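Local coordinates for protein Poly(A) ribonuclease POP2 (Saccharomyces cerevisiae, PDB 1UOC) that degrades RNA from the 3' end with a preference for poly(A), as a probably catalytic subunit of the CCR4-NOT mRNA deadenylase complex, at residues F15-W20 with P97-N103; L24-F28 with E140-L145; P10-L14 with G90-G96. One frame throughout, in Å; residues are numbered along the deposited sequence.

Contact 1: F15-W20 with P97-N103; sequences FVRDVW and PSTWQFN
V19 lays CG2 over one face of the F102 ring and against the edge of W100, CG2 to CD1 3.7 Å. Its strand, 17-19, runs parallel to strand 99-103. The axes come within 4.7 Å at a crossing angle of -26°. R17 pairs with W100, D18 with Q101 and V19 with F102. Four backbone hydrogen bonds alternate: R17 N to T99 O 2.9 Å, Q101 N to R17 O 3.0 Å, V19 N to Q101 O 2.9 Å and N103 N to V19 O 3.0 Å. Before the strands, a water joins F15 O (2.7 Å) to S98 N (2.6 Å). W20 (chi1 m) covers N103 CB in a CH-pi contact, 3.6 Å from CB to the six-membered ring centroid. R17 places its guanidinium over P97 CG, and its NE makes a salt bridge with E27. Strand 17-19 forms one edge of the mixed sheet in the DEDD nuclease domain, paired with strand 99-103. The chemistry implies that backbone hydrogen bonds fix the register, while the R17, V19, W100 and F102 face packs against helix 24-34.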
loop_
_atom_site.group_PDB
_atom_site.type_symbol
_atom_site.label_atom_id
_atom_site.label_comp_id
_atom_site.label_asym_id
_atom_site.label_seq_id
_atom_site.Cartn_x
_atom_site.Cartn_y
_atom_site.Cartn_z
ATOM N N PHE A 15 -10.235 -11.411 5.523
ATOM C CA PHE A 15 -10.469 -10.943 6.879
ATOM C C PHE A 15 -9.418 -9.878 7.179
ATOM O O PHE A 15 -8.229 -10.112 6.969
ATOM C CB PHE A 15 -10.319 -12.109 7.865
ATOM C CG PHE A 15 -10.258 -11.676 9.300
ATOM C CD1 PHE A 15 -11.393 -11.185 9.939
ATOM C CD2 PHE A 15 -9.056 -11.713 10.000
ATOM C CE1 PHE A 15 -11.332 -10.728 11.263
ATOM C CE2 PHE A 15 -8.979 -11.259 11.327
ATOM C CZ PHE A 15 -10.120 -10.764 11.959
ATOM N N VAL A 16 -9.857 -8.718 7.662
ATOM C CA VAL A 16 -8.957 -7.616 7.998
ATOM C C VAL A 16 -8.912 -7.362 9.505
ATOM O O VAL A 16 -9.935 -7.050 10.112
ATOM C CB VAL A 16 -9.399 -6.299 7.326
ATOM C CG1 VAL A 16 -8.450 -5.181 7.717
ATOM C CG2 VAL A 16 -9.443 -6.455 5.822
ATOM N N ARG A 17 -7.738 -7.486 10.116
ATOM C CA ARG A 17 -7.638 -7.236 11.547
ATOM C C ARG A 17 -7.403 -5.756 11.776
ATOM O O ARG A 17 -6.467 -5.181 11.219
ATOM C CB ARG A 17 -6.480 -8.008 12.176
ATOM C CG ARG A 17 -6.171 -7.554 13.604
ATOM C CD ARG A 17 -6.924 -8.374 14.641
ATOM N NE ARG A 17 -6.223 -9.621 14.950
ATOM C CZ ARG A 17 -6.804 -10.816 15.022
ATOM N NH1 ARG A 17 -8.105 -10.938 14.810
ATOM N NH2 ARG A 17 -6.082 -11.896 15.295
ATOM N N ASP A 18 -8.265 -5.145 12.582
ATOM C CA ASP A 18 -8.140 -3.740 12.913
ATOM C C ASP A 18 -7.087 -3.616 13.998
ATOM O O ASP A 18 -7.030 -4.441 14.918
ATOM C CB ASP A 18 -9.464 -3.181 13.432
ATOM C CG ASP A 18 -10.253 -2.470 12.359
ATOM O OD1 ASP A 18 -9.779 -1.427 11.854
ATOM O OD2 ASP A 18 -11.349 -2.956 12.014
ATOM N N VAL A 19 -6.242 -2.603 13.873
ATOM C CA VAL A 19 -5.196 -2.374 14.851
ATOM C C VAL A 19 -5.359 -0.970 15.426
ATOM O O VAL A 19 -5.592 -0.006 14.690
ATOM C CB VAL A 19 -3.786 -2.513 14.217
ATOM C CG1 VAL A 19 -2.720 -2.538 15.305
ATOM C CG2 VAL A 19 -3.707 -3.786 13.374
ATOM N N TRP A 20 -5.266 -0.886 16.752
ATOM C CA TRP A 20 -5.367 0.365 17.488
ATOM C C TRP A 20 -4.163 0.363 18.409
ATOM O O TRP A 20 -3.311 -0.508 18.285
ATOM C CB TRP A 20 -6.677 0.425 18.295
ATOM C CG TRP A 20 -7.886 0.261 17.428
ATOM C CD1 TRP A 20 -8.464 -0.917 17.045
ATOM C CD2 TRP A 20 -8.598 1.296 16.739
ATOM N NE1 TRP A 20 -9.483 -0.681 16.159
ATOM C CE2 TRP A 20 -9.588 0.667 15.951
ATOM C CE3 TRP A 20 -8.493 2.687 16.706
ATOM C CZ2 TRP A 20 -10.469 1.381 15.140
ATOM C CZ3 TRP A 20 -9.369 3.406 15.899
ATOM C CH2 TRP A 20 -10.346 2.749 15.124
ATOM N N PRO A 97 -4.942 -13.577 11.130
ATOM C CA PRO A 97 -4.984 -12.457 10.185
ATOM C C PRO A 97 -3.771 -12.370 9.255
ATOM O O PRO A 97 -2.639 -12.663 9.639
ATOM C CB PRO A 97 -5.088 -11.248 11.104
ATOM C CG PRO A 97 -4.224 -11.673 12.261
ATOM C CD PRO A 97 -4.710 -13.088 12.499
ATOM N N SER A 98 -4.034 -11.919 8.040
ATOM C CA SER A 98 -3.015 -11.773 7.019
ATOM C C SER A 98 -3.105 -10.344 6.430
ATOM O O SER A 98 -2.364 -9.975 5.515
ATOM C CB SER A 98 -3.284 -12.809 5.938
ATOM O OG SER A 98 -2.143 -13.012 5.165
ATOM N N THR A 99 -4.043 -9.560 6.948
ATOM C CA THR A 99 -4.233 -8.187 6.496
ATOM C C THR A 99 -4.543 -7.358 7.723
ATOM O O THR A 99 -5.311 -7.775 8.581
ATOM C CB THR A 99 -5.399 -8.068 5.489
ATOM O OG1 THR A 99 -5.099 -8.839 4.328
ATOM C CG2 THR A 99 -5.586 -6.602 5.053
ATOM N N TRP A 100 -3.946 -6.179 7.797
ATOM C CA TRP A 100 -4.123 -5.310 8.942
ATOM C C TRP A 100 -4.513 -3.924 8.486
ATOM O O TRP A 100 -4.121 -3.480 7.403
ATOM C CB TRP A 100 -2.803 -5.203 9.714
ATOM C CG TRP A 100 -2.368 -6.489 10.368
ATOM C CD1 TRP A 100 -2.656 -6.902 11.638
ATOM C CD2 TRP A 100 -1.638 -7.558 9.752
ATOM N NE1 TRP A 100 -2.153 -8.160 11.850
ATOM C CE2 TRP A 100 -1.527 -8.592 10.707
ATOM C CE3 TRP A 100 -1.075 -7.746 8.481
ATOM C CZ2 TRP A 100 -0.872 -9.800 10.434
ATOM C CZ3 TRP A 100 -0.427 -8.941 8.208
ATOM C CH2 TRP A 100 -0.332 -9.957 9.183
ATOM N N GLN A 101 -5.289 -3.248 9.325
ATOM C CA GLN A 101 -5.685 -1.880 9.067
ATOM C C GLN A 101 -5.288 -1.115 10.303
ATOM O O GLN A 101 -5.942 -1.214 11.335
ATOM C CB GLN A 101 -7.186 -1.727 8.844
ATOM C CG GLN A 101 -7.548 -0.280 8.472
ATOM C CD GLN A 101 -9.005 -0.105 8.088
ATOM O OE1 GLN A 101 -9.872 0.009 8.941
ATOM N NE2 GLN A 101 -9.274 -0.086 6.798
ATOM N N PHE A 102 -4.199 -0.368 10.201
ATOM C CA PHE A 102 -3.728 0.423 11.318
ATOM C C PHE A 102 -4.494 1.745 11.357
ATOM O O PHE A 102 -4.580 2.458 10.360
ATOM C CB PHE A 102 -2.225 0.679 11.178
ATOM C CG PHE A 102 -1.389 -0.581 11.145
ATOM C CD1 PHE A 102 -1.174 -1.263 9.946
ATOM C CD2 PHE A 102 -0.826 -1.084 12.309
ATOM C CE1 PHE A 102 -0.407 -2.426 9.911
ATOM C CE2 PHE A 102 -0.056 -2.250 12.288
ATOM C CZ PHE A 102 0.153 -2.921 11.082
ATOM N N ASN A 103 -5.058 2.063 12.515
ATOM C CA ASN A 103 -5.825 3.294 12.682
ATOM C C ASN A 103 -4.992 4.259 13.531
ATOM O O ASN A 103 -4.587 3.933 14.643
ATOM C CB ASN A 103 -7.161 2.963 13.346
ATOM C CG ASN A 103 -7.978 1.948 12.546
ATOM O OD1 ASN A 103 -7.957 0.746 12.826
ATOM N ND2 ASN A 103 -8.691 2.430 11.539
HETATM O O HOH W 1 -6.375 -12.141 6.942
#

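Contact 2: L24-F28 with E140-L145; sequences LYSEF and EFSQLL
L24 opens helix 24-34 and points toward helix 138-146. Both segments are regular alpha-helix. Their axes run nearly parallel, 11.0 Å apart at closest approach, with a crossing angle of -17°. The nearest CA pairs are L24 with F141 (7.8 Å) and F28 with L144 (7.1 Å). L24 (chi1 t, chi2 p) sets CG 3.6 Å from L144 CD1, and its CD1 lies 4.4 Å from F141 CD1. Y25 (chi1 m) reaches across the exposed side. Its OH donates a hydrogen bond to E140 OE2 at 2.6 Å, and its ring face covers L144 CD1, 3.9 Å from the ring centroid. S26 and E27 are out of reach of segment 140-145; E27 binds R17 and W100 instead. One turn after L24, F28 (chi1 -108°) lies over L144, with L144 CB 3.7 Å from the F28 ring centroid, a CH-pi contact. The edge of F28 meets the face of F141 (chi1 t) in an offset edge-to-face pair, centroids 5.7 Å apart and planes at 70°. L144 (chi1 m, chi2 t) thus fits among L24, Y25 and F28. F102 of the central sheet joins the F28 and F141 rings, so the contact is helix-to-helix packing on one side of the nuclease sheet. Its chemistry is graded: aromatic and aliphatic groups fill the buried part, and one tyrosine-carboxylate hydrogen bond closes the exposed side.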
loop_
_atom_site.group_PDB
_atom_site.type_symbol
_atom_site.label_atom_id
_atom_site.label_comp_id
_atom_site.label_asym_id
_atom_site.label_seq_id
_atom_site.Cartn_x
_atom_site.Cartn_y
_atom_site.Cartn_z
ATOM N N LEU A 24 -1.319 -2.878 18.860
ATOM C CA LEU A 24 -0.242 -2.514 17.945
ATOM C C LEU A 24 0.991 -3.427 18.025
ATOM O O LEU A 24 1.440 -3.956 17.010
ATOM C CB LEU A 24 0.193 -1.063 18.193
ATOM C CG LEU A 24 1.328 -0.522 17.313
ATOM C CD1 LEU A 24 0.974 -0.676 15.838
ATOM C CD2 LEU A 24 1.569 0.940 17.640
ATOM N N TYR A 25 1.537 -3.616 19.222
ATOM C CA TYR A 25 2.731 -4.446 19.376
ATOM C C TYR A 25 2.533 -5.932 19.132
ATOM O O TYR A 25 3.355 -6.569 18.477
ATOM C CB TYR A 25 3.353 -4.220 20.751
ATOM C CG TYR A 25 3.965 -2.850 20.869
ATOM C CD1 TYR A 25 3.171 -1.708 20.796
ATOM C CD2 TYR A 25 5.345 -2.688 20.985
ATOM C CE1 TYR A 25 3.727 -0.441 20.829
ATOM C CE2 TYR A 25 5.919 -1.422 21.017
ATOM C CZ TYR A 25 5.099 -0.304 20.937
ATOM O OH TYR A 25 5.647 0.955 20.963
ATOM N N SER A 26 1.435 -6.485 19.627
ATOM C CA SER A 26 1.177 -7.898 19.423
ATOM C C SER A 26 0.958 -8.213 17.943
ATOM O O SER A 26 1.375 -9.269 17.463
ATOM C CB SER A 26 -0.031 -8.342 20.254
ATOM O OG SER A 26 -1.143 -7.514 20.016
ATOM N N GLU A 27 0.323 -7.300 17.212
ATOM C CA GLU A 27 0.096 -7.532 15.780
ATOM C C GLU A 27 1.410 -7.455 15.019
ATOM O O GLU A 27 1.620 -8.191 14.049
ATOM C CB GLU A 27 -0.904 -6.523 15.202
ATOM C CG GLU A 27 -2.292 -6.653 15.803
ATOM C CD GLU A 27 -2.878 -8.052 15.675
ATOM O OE1 GLU A 27 -3.785 -8.376 16.471
ATOM O OE2 GLU A 27 -2.459 -8.826 14.784
ATOM N N PHE A 28 2.302 -6.568 15.454
ATOM C CA PHE A 28 3.584 -6.464 14.792
ATOM C C PHE A 28 4.437 -7.683 15.119
ATOM O O PHE A 28 5.348 -8.034 14.369
ATOM C CB PHE A 28 4.310 -5.186 15.183
ATOM C CG PHE A 28 4.354 -4.178 14.079
ATOM C CD1 PHE A 28 3.443 -3.133 14.034
ATOM C CD2 PHE A 28 5.242 -4.341 13.014
ATOM C CE1 PHE A 28 3.409 -2.268 12.940
ATOM C CE2 PHE A 28 5.213 -3.483 11.920
ATOM C CZ PHE A 28 4.290 -2.442 11.884
ATOM N N GLU A 140 5.587 5.765 16.766
ATOM C CA GLU A 140 5.688 4.439 17.363
ATOM C C GLU A 140 5.505 3.385 16.285
ATOM O O GLU A 140 6.198 2.367 16.272
ATOM C CB GLU A 140 4.610 4.272 18.436
ATOM C CG GLU A 140 5.100 3.631 19.718
ATOM C CD GLU A 140 4.052 3.653 20.824
ATOM O OE1 GLU A 140 3.603 4.761 21.201
ATOM O OE2 GLU A 140 3.680 2.564 21.319
ATOM N N PHE A 141 4.556 3.646 15.383
ATOM C CA PHE A 141 4.262 2.745 14.277
ATOM C C PHE A 141 5.458 2.648 13.346
ATOM O O PHE A 141 5.870 1.550 12.978
ATOM C CB PHE A 141 3.048 3.244 13.475
ATOM C CG PHE A 141 2.833 2.508 12.170
ATOM C CD1 PHE A 141 2.114 1.311 12.132
ATOM C CD2 PHE A 141 3.405 2.985 10.985
ATOM C CE1 PHE A 141 1.969 0.596 10.941
ATOM C CE2 PHE A 141 3.266 2.281 9.792
ATOM C CZ PHE A 141 2.545 1.077 9.773
ATOM N N SER A 142 6.019 3.796 12.970
ATOM C CA SER A 142 7.149 3.801 12.051
ATOM C C SER A 142 8.335 3.057 12.651
ATOM O O SER A 142 9.063 2.365 11.946
ATOM C CB SER A 142 7.542 5.242 11.679
ATOM O OG SER A 142 8.469 5.798 12.596
ATOM N N GLN A 143 8.524 3.189 13.957
ATOM C CA GLN A 143 9.631 2.511 14.615
ATOM C C GLN A 143 9.426 0.995 14.511
ATOM O O GLN A 143 10.357 0.259 14.212
ATOM C CB GLN A 143 9.721 2.944 16.079
ATOM C CG GLN A 143 11.023 2.540 16.762
ATOM C CD GLN A 143 12.253 3.156 16.102
ATOM O OE1 GLN A 143 12.343 4.381 15.944
ATOM N NE2 GLN A 143 13.208 2.308 15.719
ATOM N N LEU A 144 8.203 0.530 14.754
ATOM C CA LEU A 144 7.916 -0.895 14.656
ATOM C C LEU A 144 8.106 -1.398 13.213
ATOM O O LEU A 144 8.522 -2.545 12.985
ATOM C CB LEU A 144 6.492 -1.172 15.133
ATOM C CG LEU A 144 6.299 -1.143 16.654
ATOM C CD1 LEU A 144 4.834 -1.399 17.038
ATOM C CD2 LEU A 144 7.186 -2.204 17.267
ATOM N N LEU A 145 7.816 -0.535 12.246
ATOM C CA LEU A 145 7.957 -0.887 10.838
ATOM C C LEU A 145 9.428 -1.024 10.469
ATOM O O LEU A 145 9.803 -1.903 9.701
ATOM C CB LEU A 145 7.313 0.178 9.953
ATOM C CG LEU A 145 7.382 -0.119 8.457
ATOM C CD1 LEU A 145 6.731 -1.464 8.184
ATOM C CD2 LEU A 145 6.686 0.973 7.661
#

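Contact 3: P10-L14 with G90-G96; sequences PPNYL and GNKPDNG
Y13 contributes the largest buried area here. Its chi1 is m (-77°), and its ring lies flat against K92: CB sits 3.6 Å from the ring centroid, 12° off the normal, a CH-pi contact. The hydroxyl accepts a hydrogen bond from the backbone, K92 N to Y13 OH, at 2.9 Å. Y13 CE1 also comes 3.4 Å from G90 O. The backbone of 10-14 makes a short 3-10 turn at 11-13, with Y13 N to P10 O at 2.9 Å and L14 N to P11 O at 3.1 Å. Segment 90-96 is an irregular loop. The nearest CA pairs are Y13 with K92 (6.6 Å) and N12 with D94 (6.8 Å). N12, with chi1 at 124° between wells, turns its amide to the loop; ND2 lies 3.3 Å from D94 O, but the angle is too poor for a hydrogen bond. K92 (chi1 m, chi2 and chi3 t, chi4 m) starts toward Y13 and then leads away. A water links its NZ (3.0 Å) to Y13 O (2.7 Å). NZ also hydrogen-bonds L85 O, S84 OG and S98 OG. G90 and G96 have positive phi, 81° and 80°, where a side chain would jam against the preceding carbonyl. The contact joins the N-terminal lead into strand 17-19 to the connection between strands 77-86 and 99-103, with K92 and L14 touching helix 247-264.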
loop_
_atom_site.group_PDB
_atom_site.type_symbol
_atom_site.label_atom_id
_atom_site.label_comp_id
_atom_site.label_asym_id
_atom_site.label_seq_id
_atom_site.Cartn_x
_atom_site.Cartn_y
_atom_site.Cartn_z
ATOM N N PRO A 10 -9.742 -18.226 -0.925
ATOM C CA PRO A 10 -10.287 -18.940 0.239
ATOM C C PRO A 10 -10.889 -17.893 1.184
ATOM O O PRO A 10 -10.276 -16.859 1.443
ATOM C CB PRO A 10 -9.053 -19.619 0.831
ATOM C CG PRO A 10 -8.230 -19.917 -0.403
ATOM C CD PRO A 10 -8.352 -18.640 -1.199
ATOM N N PRO A 11 -12.095 -18.153 1.717
ATOM C CA PRO A 11 -12.789 -17.232 2.627
ATOM C C PRO A 11 -11.967 -16.529 3.700
ATOM O O PRO A 11 -12.093 -15.318 3.875
ATOM C CB PRO A 11 -13.884 -18.112 3.228
ATOM C CG PRO A 11 -14.224 -19.002 2.099
ATOM C CD PRO A 11 -12.859 -19.406 1.581
ATOM N N ASN A 12 -11.133 -17.272 4.420
ATOM C CA ASN A 12 -10.334 -16.679 5.486
ATOM C C ASN A 12 -9.264 -15.680 5.028
ATOM O O ASN A 12 -8.635 -15.012 5.846
ATOM C CB ASN A 12 -9.736 -17.798 6.363
ATOM C CG ASN A 12 -8.216 -17.739 6.469
ATOM O OD1 ASN A 12 -7.503 -18.176 5.559
ATOM N ND2 ASN A 12 -7.713 -17.206 7.591
ATOM N N TYR A 13 -9.064 -15.565 3.720
ATOM C CA TYR A 13 -8.093 -14.613 3.197
ATOM C C TYR A 13 -8.708 -13.216 3.218
ATOM O O TYR A 13 -7.990 -12.212 3.217
ATOM C CB TYR A 13 -7.716 -14.933 1.745
ATOM C CG TYR A 13 -6.753 -16.072 1.531
ATOM C CD1 TYR A 13 -6.063 -16.191 0.326
ATOM C CD2 TYR A 13 -6.529 -17.030 2.513
ATOM C CE1 TYR A 13 -5.166 -17.234 0.102
ATOM C CE2 TYR A 13 -5.637 -18.082 2.299
ATOM C CZ TYR A 13 -4.961 -18.171 1.092
ATOM O OH TYR A 13 -4.060 -19.185 0.879
ATOM N N LEU A 14 -10.037 -13.154 3.233
ATOM C CA LEU A 14 -10.741 -11.879 3.202
ATOM C C LEU A 14 -11.164 -11.359 4.578
ATOM O O LEU A 14 -12.292 -10.912 4.773
ATOM C CB LEU A 14 -11.954 -12.002 2.275
ATOM C CG LEU A 14 -11.673 -12.707 0.933
ATOM C CD1 LEU A 14 -12.962 -12.822 0.123
ATOM C CD2 LEU A 14 -10.604 -11.941 0.149
ATOM N N GLY A 90 0.374 -15.785 -3.803
ATOM C CA GLY A 90 -0.854 -15.304 -3.196
ATOM C C GLY A 90 -1.407 -16.149 -2.063
ATOM O O GLY A 90 -2.520 -15.901 -1.596
ATOM N N ASN A 91 -0.647 -17.150 -1.623
ATOM C CA ASN A 91 -1.077 -17.995 -0.518
ATOM C C ASN A 91 -0.944 -17.188 0.761
ATOM O O ASN A 91 -0.049 -16.344 0.879
ATOM C CB ASN A 91 -0.193 -19.233 -0.405
ATOM C CG ASN A 91 -0.242 -20.096 -1.639
ATOM O OD1 ASN A 91 0.768 -20.685 -2.029
ATOM N ND2 ASN A 91 -1.419 -20.194 -2.258
ATOM N N LYS A 92 -1.831 -17.462 1.715
ATOM C CA LYS A 92 -1.834 -16.779 2.998
ATOM C C LYS A 92 -2.023 -17.807 4.110
ATOM O O LYS A 92 -2.464 -18.929 3.858
ATOM C CB LYS A 92 -2.968 -15.752 3.027
ATOM C CG LYS A 92 -2.774 -14.562 2.063
ATOM C CD LYS A 92 -4.043 -13.681 2.015
ATOM C CE LYS A 92 -3.745 -12.226 1.637
ATOM N NZ LYS A 92 -3.093 -11.443 2.746
ATOM N N PRO A 93 -1.660 -17.456 5.352
ATOM C CA PRO A 93 -1.827 -18.403 6.456
ATOM C C PRO A 93 -3.292 -18.795 6.629
ATOM O O PRO A 93 -4.174 -17.938 6.551
ATOM C CB PRO A 93 -1.269 -17.635 7.655
ATOM C CG PRO A 93 -1.377 -16.185 7.239
ATOM C CD PRO A 93 -0.976 -16.237 5.808
ATOM N N ASP A 94 -3.553 -20.087 6.851
ATOM C CA ASP A 94 -4.923 -20.579 7.011
ATOM C C ASP A 94 -5.554 -20.185 8.344
ATOM O O ASP A 94 -6.775 -20.196 8.497
ATOM C CB ASP A 94 -4.974 -22.105 6.838
ATOM C CG ASP A 94 -4.631 -22.550 5.413
ATOM O OD1 ASP A 94 -5.100 -21.900 4.451
ATOM O OD2 ASP A 94 -3.907 -23.560 5.258
ATOM N N ASN A 95 -4.716 -19.830 9.306
ATOM C CA ASN A 95 -5.189 -19.400 10.610
ATOM C C ASN A 95 -4.664 -18.011 10.930
ATOM O O ASN A 95 -3.533 -17.676 10.595
ATOM C CB ASN A 95 -4.727 -20.363 11.704
ATOM C CG ASN A 95 -5.714 -21.481 11.948
ATOM O OD1 ASN A 95 -5.883 -21.930 13.083
ATOM N ND2 ASN A 95 -6.374 -21.943 10.888
ATOM N N GLY A 96 -5.484 -17.203 11.584
ATOM C CA GLY A 96 -5.050 -15.869 11.951
ATOM C C GLY A 96 -5.135 -14.867 10.817
ATOM O O GLY A 96 -5.365 -15.237 9.659
HETATM O O HOH W 2 -5.655 -11.400 4.289
#

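In the fold
Contacts 1 and 2 include the more buried parts of the fold; contact 3 lies farthest from the chain's centre, with more exposed residues. Contact 1 pairs strands through backbone hydrogen bonds. Contact 2 pairs helices almost wholly through side chains. Contact 3 pairs loops around one tyrosine. The first two share an interface: E27 receives R17 NE and W100 NE1, and F102 touches F28 and F141. Helix 24-34 is the next element after strand 17-19, a short turn later. Contact 3 precedes contact 1 along both chain segments, and K92 NZ reaches S98 OG at 3.0 Å. Contacts 2 and 3 do not touch; their nearest atoms are about 8 Å apart.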